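Local coordinates for protein pumilio homology domain family member 4 (Saccharomyces cerevisiae, PDB 3BWT) that binds mRNA through the Pumilio homology domain, an array of eight helical Pumilio repeats that makes up this fragment, at residues 85-90 and 98-103; 273-278 and 307-312. One frame throughout, in Å; residues are numbered along the deposited sequence.

In the fold
Both contacts are helix-to-helix hydrophobic packing within the all-helical Pumilio homology domain. Contact 1 joins helices 87-92 and 96-106 in the third Pumilio repeat, and contact 2 joins helices 256-279 and 300-310 at the eighth. They follow one another in sequence, contact 1 closing before contact 2 opens, and lie on opposite sides of the chain's centre, their centres about 19 and 37 Å from it. These centres are 55 Å apart, and their nearest atoms stay about 40 Å apart, which rules out direct contact. In PUF proteins the concave side of the curved array receives single-stranded RNA; both contacts lie between helices, with no hydrogen bond bridging either pair of segments.

Contact 1 of 2, residues 85-90 and 98-103; sequences PHFVEI and RALQKL
L100 reaches from helix 96-106 onto the ring of F87 and the side of I90, joining two consecutive helices of the third Pumilio repeat in the PUF α-superhelix. The closest CA atoms of the two segments are those of I90 and L100, 7.2 Å apart. At the base of the leucine, CB lies 4.1 Å from I90 CG2, the methyl branch of an isoleucine whose side chain crosses that of L100 at about a right angle. Beyond CB, a chi1 of 177° sets CG anti to the backbone N of L100, and chi2 of 47° then turns both methyls to the F87 ring. The two methyls divide the aromatic target. CD2 takes the part of the ring nearer the F87 backbone, 4.0 Å from F87 CD1, and is as near to the carbonyl oxygen of F87. CD1 lies over the same ring, displaced toward its CE1-CZ side. The evidence for a CH-pi contact is its placement: CD1 is 3.9 Å from the ring centroid and 21° off the ring normal, over the face and not at the edge. V116, S119 and L120 of helix 110-120 also touch F87, while M55 of helix 51-55 touches I90, so the pair belongs to a wider buried core. R98 points away from this interface and touches N61, Y62 and Q65 of helix 60-70. The side of helix 96-106 bearing L100 thus serves the core, where L100 CD1 sits 3.7 Å from both CE1 and CZ of F87.

Contact 2 of 2, residues 273-278 and 307-312; sequences TGIQSL and SEIVAP
I275 and I309 adopt the same first-torsion arrangement (chi1 -83° and -65°): in each, CG2 lies anti to the backbone N and CG1 beside it. V310 has CG1 anti to N (chi1 170°), leaving CG2 as the branch that meets I275. These settings bring three branched aliphatic side chains together between helices 256-279 and 300-310 at the eighth Pumilio repeat. I275 works with both of its branches. Its long branch ends in CD1; I275 CD1 lies 3.8 Å from I309 CG2 and close to I309 CD1 as well, both methyls being on the same side of it. Its short branch, CG2, reaches I309 CG2 at 3.9 Å. The same methyl meets V310 CG2 at an equal 3.9 Å and so bridges two successive residues of helix 300-310. I309 CG2 is correspondingly shared, touching both branches of I275, and I309 CG2 lies 4.1 Å from I275 CB. The side chain of I275 crosses each of the other two at about a right angle, and the closest CA atoms of the two segments are those of I275 and V310, 7.1 Å apart. I309 also touches E272, one residue ahead of the 273-278 segment on helix 256-279. Within 273-278, T273 O accepts both S277 N and S277 OG, the hydroxyl at 2.9 Å, from opposite faces of the carbonyl plane. Between segments 273-278 and 307-312 the contacts are carbon to carbon, with no hydrogen bond or ion pair; the attraction is nondirectional, and at this point it depends on how the methyl branches fit together.

Contact 1 of 2, residues 85-90 and 98-103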
ATOM      1  N   PRO A  85     -24.633  -7.425  -3.663  1.00 18.82           N
ATOM      2  CA  PRO A  85     -24.869  -6.912  -5.019  1.00 18.03           C
ATOM      3  C   PRO A  85     -24.533  -5.421  -5.171  1.00 18.07           C
ATOM      4  O   PRO A  85     -24.560  -4.887  -6.276  1.00 17.55           O
ATOM      5  CB  PRO A  85     -26.377  -7.115  -5.211  1.00 17.13           C
ATOM      6  CG  PRO A  85     -26.764  -8.146  -4.204  1.00 16.85           C
ATOM      7  CD  PRO A  85     -25.878  -7.905  -3.035  1.00 18.84           C
ATOM      8  N   HIS A  86     -24.222  -4.752  -4.072  1.00 17.45           N
ATOM      9  CA  HIS A  86     -23.993  -3.322  -4.124  1.00 17.31           C
ATOM     10  C   HIS A  86     -22.599  -2.957  -3.639  1.00 17.76           C
ATOM     11  O   HIS A  86     -22.349  -1.838  -3.206  1.00 16.23           O
ATOM     12  CB  HIS A  86     -25.054  -2.615  -3.301  1.00 17.20           C
ATOM     13  CG  HIS A  86     -26.440  -2.914  -3.757  1.00 17.96           C
ATOM     14  ND1 HIS A  86     -27.238  -3.853  -3.142  1.00 19.36           N
ATOM     15  CD2 HIS A  86     -27.157  -2.428  -4.794  1.00 17.85           C
ATOM     16  CE1 HIS A  86     -28.398  -3.917  -3.772  1.00 18.46           C
ATOM     17  NE2 HIS A  86     -28.374  -3.059  -4.774  1.00 17.16           N
ATOM     18  N   PHE A  87     -21.691  -3.916  -3.729  1.00 17.49           N
ATOM     19  CA  PHE A  87     -20.356  -3.728  -3.202  1.00 17.73           C
ATOM     20  C   PHE A  87     -19.611  -2.595  -3.890  1.00 17.72           C
ATOM     21  O   PHE A  87     -18.864  -1.875  -3.240  1.00 19.01           O
ATOM     22  CB  PHE A  87     -19.568  -5.034  -3.269  1.00 17.81           C
ATOM     23  CG  PHE A  87     -19.755  -5.897  -2.068  1.00 17.35           C
ATOM     24  CD1 PHE A  87     -20.637  -5.522  -1.067  1.00 17.41           C
ATOM     25  CD2 PHE A  87     -19.068  -7.089  -1.941  1.00 17.18           C
ATOM     26  CE1 PHE A  87     -20.820  -6.317   0.050  1.00 17.82           C
ATOM     27  CE2 PHE A  87     -19.248  -7.890  -0.836  1.00 17.13           C
ATOM     28  CZ  PHE A  87     -20.127  -7.508   0.164  1.00 17.50           C
ATOM     29  N   VAL A  88     -19.817  -2.424  -5.192  1.00 17.68           N
ATOM     30  CA  VAL A  88     -19.152  -1.343  -5.918  1.00 17.51           C
ATOM     31  C   VAL A  88     -19.608   0.007  -5.382  1.00 17.53           C
ATOM     32  O   VAL A  88     -18.799   0.872  -5.057  1.00 17.58           O
ATOM     33  CB  VAL A  88     -19.417  -1.408  -7.443  1.00 17.08           C
ATOM     34  CG1 VAL A  88     -19.045  -0.102  -8.099  1.00 16.23           C
ATOM     35  CG2 VAL A  88     -18.638  -2.553  -8.068  1.00 17.29           C
ATOM     36  N   GLU A  89     -20.918   0.178  -5.291  1.00 18.51           N
ATOM     37  CA  GLU A  89     -21.479   1.404  -4.762  1.00 18.25           C
ATOM     38  C   GLU A  89     -20.927   1.683  -3.371  1.00 17.04           C
ATOM     39  O   GLU A  89     -20.558   2.811  -3.056  1.00 16.23           O
ATOM     40  CB  GLU A  89     -23.000   1.298  -4.701  1.00 18.78           C
ATOM     41  CG  GLU A  89     -23.665   2.495  -4.059  1.00 18.19           C
ATOM     42  CD  GLU A  89     -25.112   2.245  -3.719  1.00 24.60           C
ATOM     43  OE1 GLU A  89     -25.701   1.245  -4.214  1.00 24.50           O
ATOM     44  OE2 GLU A  89     -25.653   3.054  -2.945  1.00 24.67           O
ATOM     45  N   ILE A  90     -20.877   0.646  -2.544  1.00 16.96           N
ATOM     46  CA  ILE A  90     -20.444   0.780  -1.161  1.00 16.23           C
ATOM     47  C   ILE A  90     -18.954   1.088  -1.069  1.00 16.23           C
ATOM     48  O   ILE A  90     -18.538   1.911  -0.262  1.00 16.23           O
ATOM     49  CB  ILE A  90     -20.765  -0.485  -0.351  1.00 17.21           C
ATOM     50  CG1 ILE A  90     -22.261  -0.799  -0.427  1.00 16.61           C
ATOM     51  CG2 ILE A  90     -20.333  -0.326   1.091  1.00 16.23           C
ATOM     52  CD1 ILE A  90     -22.642  -2.114   0.193  1.00 16.23           C
ATOM     53  N   ARG A  98     -15.532   1.844   4.670  1.00 19.47           N
ATOM     54  CA  ARG A  98     -15.150   1.507   6.038  1.00 21.35           C
ATOM     55  C   ARG A  98     -16.062   0.423   6.614  1.00 24.65           C
ATOM     56  O   ARG A  98     -15.607  -0.493   7.310  1.00 22.74           O
ATOM     57  CB  ARG A  98     -15.073   2.754   6.935  1.00 21.12           C
ATOM     58  CG  ARG A  98     -13.682   3.401   6.905  1.00 37.00           C
ATOM     59  CD  ARG A  98     -13.511   4.511   7.928  1.00 59.14           C
ATOM     60  NE  ARG A  98     -13.911   5.821   7.414  1.00 55.29           N
ATOM     61  CZ  ARG A  98     -15.136   6.329   7.536  1.00 52.10           C
ATOM     62  NH1 ARG A  98     -16.082   5.628   8.152  1.00 29.78           N
ATOM     63  NH2 ARG A  98     -15.418   7.536   7.042  1.00 48.93           N
ATOM     64  N   ALA A  99     -17.346   0.509   6.290  1.00 22.04           N
ATOM     65  CA  ALA A  99     -18.291  -0.498   6.729  1.00 19.57           C
ATOM     66  C   ALA A  99     -17.963  -1.843   6.087  1.00 19.34           C
ATOM     67  O   ALA A  99     -18.096  -2.885   6.714  1.00 20.27           O
ATOM     68  CB  ALA A  99     -19.692  -0.074   6.380  1.00 17.77           C
ATOM     69  N   LEU A 100     -17.535  -1.816   4.831  1.00 20.25           N
ATOM     70  CA  LEU A 100     -17.313  -3.047   4.081  1.00 18.98           C
ATOM     71  C   LEU A 100     -15.990  -3.701   4.464  1.00 20.12           C
ATOM     72  O   LEU A 100     -15.831  -4.915   4.342  1.00 19.55           O
ATOM     73  CB  LEU A 100     -17.363  -2.772   2.582  1.00 18.82           C
ATOM     74  CG  LEU A 100     -17.090  -3.908   1.597  1.00 17.82           C
ATOM     75  CD1 LEU A 100     -17.861  -5.141   1.962  1.00 17.57           C
ATOM     76  CD2 LEU A 100     -17.464  -3.448   0.212  1.00 17.78           C
ATOM     77  N   GLN A 101     -15.041  -2.894   4.927  1.00 20.87           N
ATOM     78  CA  GLN A 101     -13.803  -3.428   5.468  1.00 19.10           C
ATOM     79  C   GLN A 101     -14.087  -4.168   6.772  1.00 19.22           C
ATOM     80  O   GLN A 101     -13.545  -5.243   7.017  1.00 21.10           O
ATOM     81  CB  GLN A 101     -12.791  -2.313   5.702  1.00 19.56           C
ATOM     82  CG  GLN A 101     -12.308  -1.650   4.430  1.00 19.34           C
ATOM     83  CD  GLN A 101     -11.316  -0.526   4.685  1.00 19.37           C
ATOM     84  OE1 GLN A 101     -10.311  -0.721   5.354  1.00 23.78           O
ATOM     85  NE2 GLN A 101     -11.593   0.651   4.138  1.00 20.68           N
ATOM     86  N   LYS A 102     -14.949  -3.596   7.603  1.00 18.87           N
ATOM     87  CA  LYS A 102     -15.341  -4.249   8.849  1.00 20.79           C
ATOM     88  C   LYS A 102     -16.050  -5.578   8.600  1.00 20.19           C
ATOM     89  O   LYS A 102     -15.787  -6.574   9.282  1.00 19.72           O
ATOM     90  CB  LYS A 102     -16.238  -3.347   9.683  1.00 18.93           C
ATOM     91  CG  LYS A 102     -16.246  -3.724  11.153  1.00 24.09           C
ATOM     92  CD  LYS A 102     -14.902  -3.404  11.753  1.00 33.07           C
ATOM     93  CE  LYS A 102     -14.844  -3.713  13.224  1.00 32.66           C
ATOM     94  NZ  LYS A 102     -13.503  -3.331  13.747  1.00 50.58           N
ATOM     95  N   LEU A 103     -16.955  -5.583   7.631  1.00 18.04           N
ATOM     96  CA  LEU A 103     -17.637  -6.808   7.243  1.00 18.83           C
ATOM     97  C   LEU A 103     -16.624  -7.905   6.946  1.00 19.48           C
ATOM     98  O   LEU A 103     -16.717  -9.011   7.470  1.00 21.58           O
ATOM     99  CB  LEU A 103     -18.520  -6.554   6.027  1.00 17.74           C
ATOM    100  CG  LEU A 103     -19.471  -7.660   5.563  1.00 17.97           C
ATOM    101  CD1 LEU A 103     -20.724  -7.053   4.951  1.00 18.58           C
ATOM    102  CD2 LEU A 103     -18.792  -8.586   4.569  1.00 19.28           C
TER

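Contact 2 of 2, residues 273-278 and 307-312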
ATOM      1  N   THR A 273      32.983  12.282 -15.269  1.00 25.24           N
ATOM      2  CA  THR A 273      31.853  12.868 -15.971  1.00 25.70           C
ATOM      3  C   THR A 273      30.517  12.513 -15.301  1.00 32.86           C
ATOM      4  O   THR A 273      29.726  13.397 -14.961  1.00 31.42           O
ATOM      5  CB  THR A 273      31.846  12.458 -17.453  1.00 26.64           C
ATOM      6  OG1 THR A 273      32.738  13.314 -18.180  1.00 43.57           O
ATOM      7  CG2 THR A 273      30.457  12.588 -18.043  1.00 25.77           C
ATOM      8  N   GLY A 274      30.271  11.222 -15.105  1.00 27.36           N
ATOM      9  CA  GLY A 274      29.065  10.782 -14.434  1.00 27.64           C
ATOM     10  C   GLY A 274      28.956  11.346 -13.029  1.00 26.88           C
ATOM     11  O   GLY A 274      27.907  11.848 -12.614  1.00 26.50           O
ATOM     12  N   ILE A 275      30.043  11.259 -12.279  1.00 25.41           N
ATOM     13  CA  ILE A 275      30.030  11.754 -10.914  1.00 26.13           C
ATOM     14  C   ILE A 275      29.798  13.261 -10.876  1.00 24.12           C
ATOM     15  O   ILE A 275      29.085  13.759 -10.010  1.00 27.17           O
ATOM     16  CB  ILE A 275      31.308  11.350 -10.154  1.00 25.85           C
ATOM     17  CG1 ILE A 275      31.154   9.926  -9.623  1.00 22.80           C
ATOM     18  CG2 ILE A 275      31.578  12.306  -9.003  1.00 25.03           C
ATOM     19  CD1 ILE A 275      32.461   9.187  -9.483  1.00 31.43           C
ATOM     20  N   GLN A 276      30.385  13.984 -11.825  1.00 23.79           N
ATOM     21  CA  GLN A 276      30.171  15.421 -11.906  1.00 26.45           C
ATOM     22  C   GLN A 276      28.712  15.707 -12.248  1.00 25.44           C
ATOM     23  O   GLN A 276      28.134  16.704 -11.807  1.00 24.71           O
ATOM     24  CB  GLN A 276      31.086  16.052 -12.956  1.00 27.14           C
ATOM     25  CG  GLN A 276      31.198  17.572 -12.825  1.00 31.84           C
ATOM     26  CD  GLN A 276      31.697  18.239 -14.093  1.00 30.28           C
ATOM     27  OE1 GLN A 276      31.973  19.440 -14.103  1.00 26.83           O
ATOM     28  NE2 GLN A 276      31.806  17.468 -15.171  1.00 23.08           N
ATOM     29  N   SER A 277      28.127  14.828 -13.051  1.00 20.77           N
ATOM     30  CA  SER A 277      26.714  14.920 -13.364  1.00 27.73           C
ATOM     31  C   SER A 277      25.875  14.769 -12.095  1.00 27.18           C
ATOM     32  O   SER A 277      24.942  15.541 -11.866  1.00 25.18           O
ATOM     33  CB  SER A 277      26.323  13.879 -14.412  1.00 25.64           C
ATOM     34  OG  SER A 277      26.991  14.143 -15.634  1.00 33.18           O
ATOM     35  N   LEU A 278      26.219  13.789 -11.267  1.00 20.34           N
ATOM     36  CA  LEU A 278      25.528  13.604  -9.998  1.00 23.03           C
ATOM     37  C   LEU A 278      25.706  14.808  -9.081  1.00 25.76           C
ATOM     38  O   LEU A 278      24.729  15.378  -8.593  1.00 33.25           O
ATOM     39  CB  LEU A 278      26.012  12.346  -9.288  1.00 24.78           C
ATOM     40  CG  LEU A 278      25.315  11.016  -9.559  1.00 20.23           C
ATOM     41  CD1 LEU A 278      24.986  10.855 -11.018  1.00 21.55           C
ATOM     42  CD2 LEU A 278      26.209   9.894  -9.076  1.00 19.02           C
ATOM     43  N   SER A 307      35.815   9.623  -3.040  1.00 36.02           N
ATOM     44  CA  SER A 307      36.316  10.887  -2.525  1.00 28.88           C
ATOM     45  C   SER A 307      37.269  11.569  -3.492  1.00 30.85           C
ATOM     46  O   SER A 307      37.177  12.778  -3.708  1.00 32.24           O
ATOM     47  CB  SER A 307      37.017  10.674  -1.193  1.00 25.70           C
ATOM     48  OG  SER A 307      36.078  10.430  -0.173  1.00 30.54           O
ATOM     49  N   GLU A 308      38.184  10.807  -4.082  1.00 26.16           N
ATOM     50  CA  GLU A 308      39.239  11.442  -4.867  1.00 35.11           C
ATOM     51  C   GLU A 308      38.772  11.963  -6.219  1.00 33.95           C
ATOM     52  O   GLU A 308      39.432  12.807  -6.823  1.00 38.24           O
ATOM     53  CB  GLU A 308      40.489  10.563  -4.985  1.00 46.95           C
ATOM     54  CG  GLU A 308      40.274   9.168  -5.542  1.00 62.78           C
ATOM     55  CD  GLU A 308      41.457   8.256  -5.239  1.00 65.22           C
ATOM     56  OE1 GLU A 308      42.242   8.598  -4.314  1.00 37.77           O
ATOM     57  OE2 GLU A 308      41.595   7.208  -5.920  1.00 43.43           O
ATOM     58  N   ILE A 309      37.625  11.481  -6.683  1.00 35.08           N
ATOM     59  CA  ILE A 309      37.007  12.044  -7.877  1.00 28.18           C
ATOM     60  C   ILE A 309      36.117  13.232  -7.538  1.00 28.54           C
ATOM     61  O   ILE A 309      36.038  14.201  -8.292  1.00 29.98           O
ATOM     62  CB  ILE A 309      36.166  11.015  -8.605  1.00 25.98           C
ATOM     63  CG1 ILE A 309      37.060   9.902  -9.139  1.00 21.24           C
ATOM     64  CG2 ILE A 309      35.376  11.687  -9.723  1.00 25.98           C
ATOM     65  CD1 ILE A 309      36.311   8.858  -9.928  1.00 28.31           C
ATOM     66  N   VAL A 310      35.456  13.151  -6.391  1.00 26.00           N
ATOM     67  CA  VAL A 310      34.550  14.202  -5.953  1.00 28.78           C
ATOM     68  C   VAL A 310      35.263  15.478  -5.505  1.00 30.70           C
ATOM     69  O   VAL A 310      34.847  16.581  -5.859  1.00 29.43           O
ATOM     70  CB  VAL A 310      33.650  13.727  -4.799  1.00 33.82           C
ATOM     71  CG1 VAL A 310      32.885  14.906  -4.206  1.00 27.17           C
ATOM     72  CG2 VAL A 310      32.699  12.627  -5.270  1.00 29.90           C
ATOM     73  N   ALA A 311      36.325  15.328  -4.717  1.00 27.41           N
ATOM     74  CA  ALA A 311      36.970  16.482  -4.080  1.00 31.45           C
ATOM     75  C   ALA A 311      37.555  17.533  -5.045  1.00 35.60           C
ATOM     76  O   ALA A 311      37.522  18.739  -4.750  1.00 25.10           O
ATOM     77  CB  ALA A 311      38.020  16.027  -3.061  1.00 23.82           C
ATOM     78  N   PRO A 312      38.107  17.081  -6.188  1.00 26.00           N
ATOM     79  CA  PRO A 312      38.587  18.015  -7.213  1.00 25.84           C
ATOM     80  C   PRO A 312      37.460  18.875  -7.779  1.00 31.07           C
ATOM     81  O   PRO A 312      37.704  19.975  -8.295  1.00 39.43           O
ATOM     82  CB  PRO A 312      39.127  17.090  -8.308  1.00 23.09           C
ATOM     83  CG  PRO A 312      39.452  15.831  -7.613  1.00 28.63           C
ATOM     84  CD  PRO A 312      38.441  15.685  -6.518  1.00 26.40           C
TER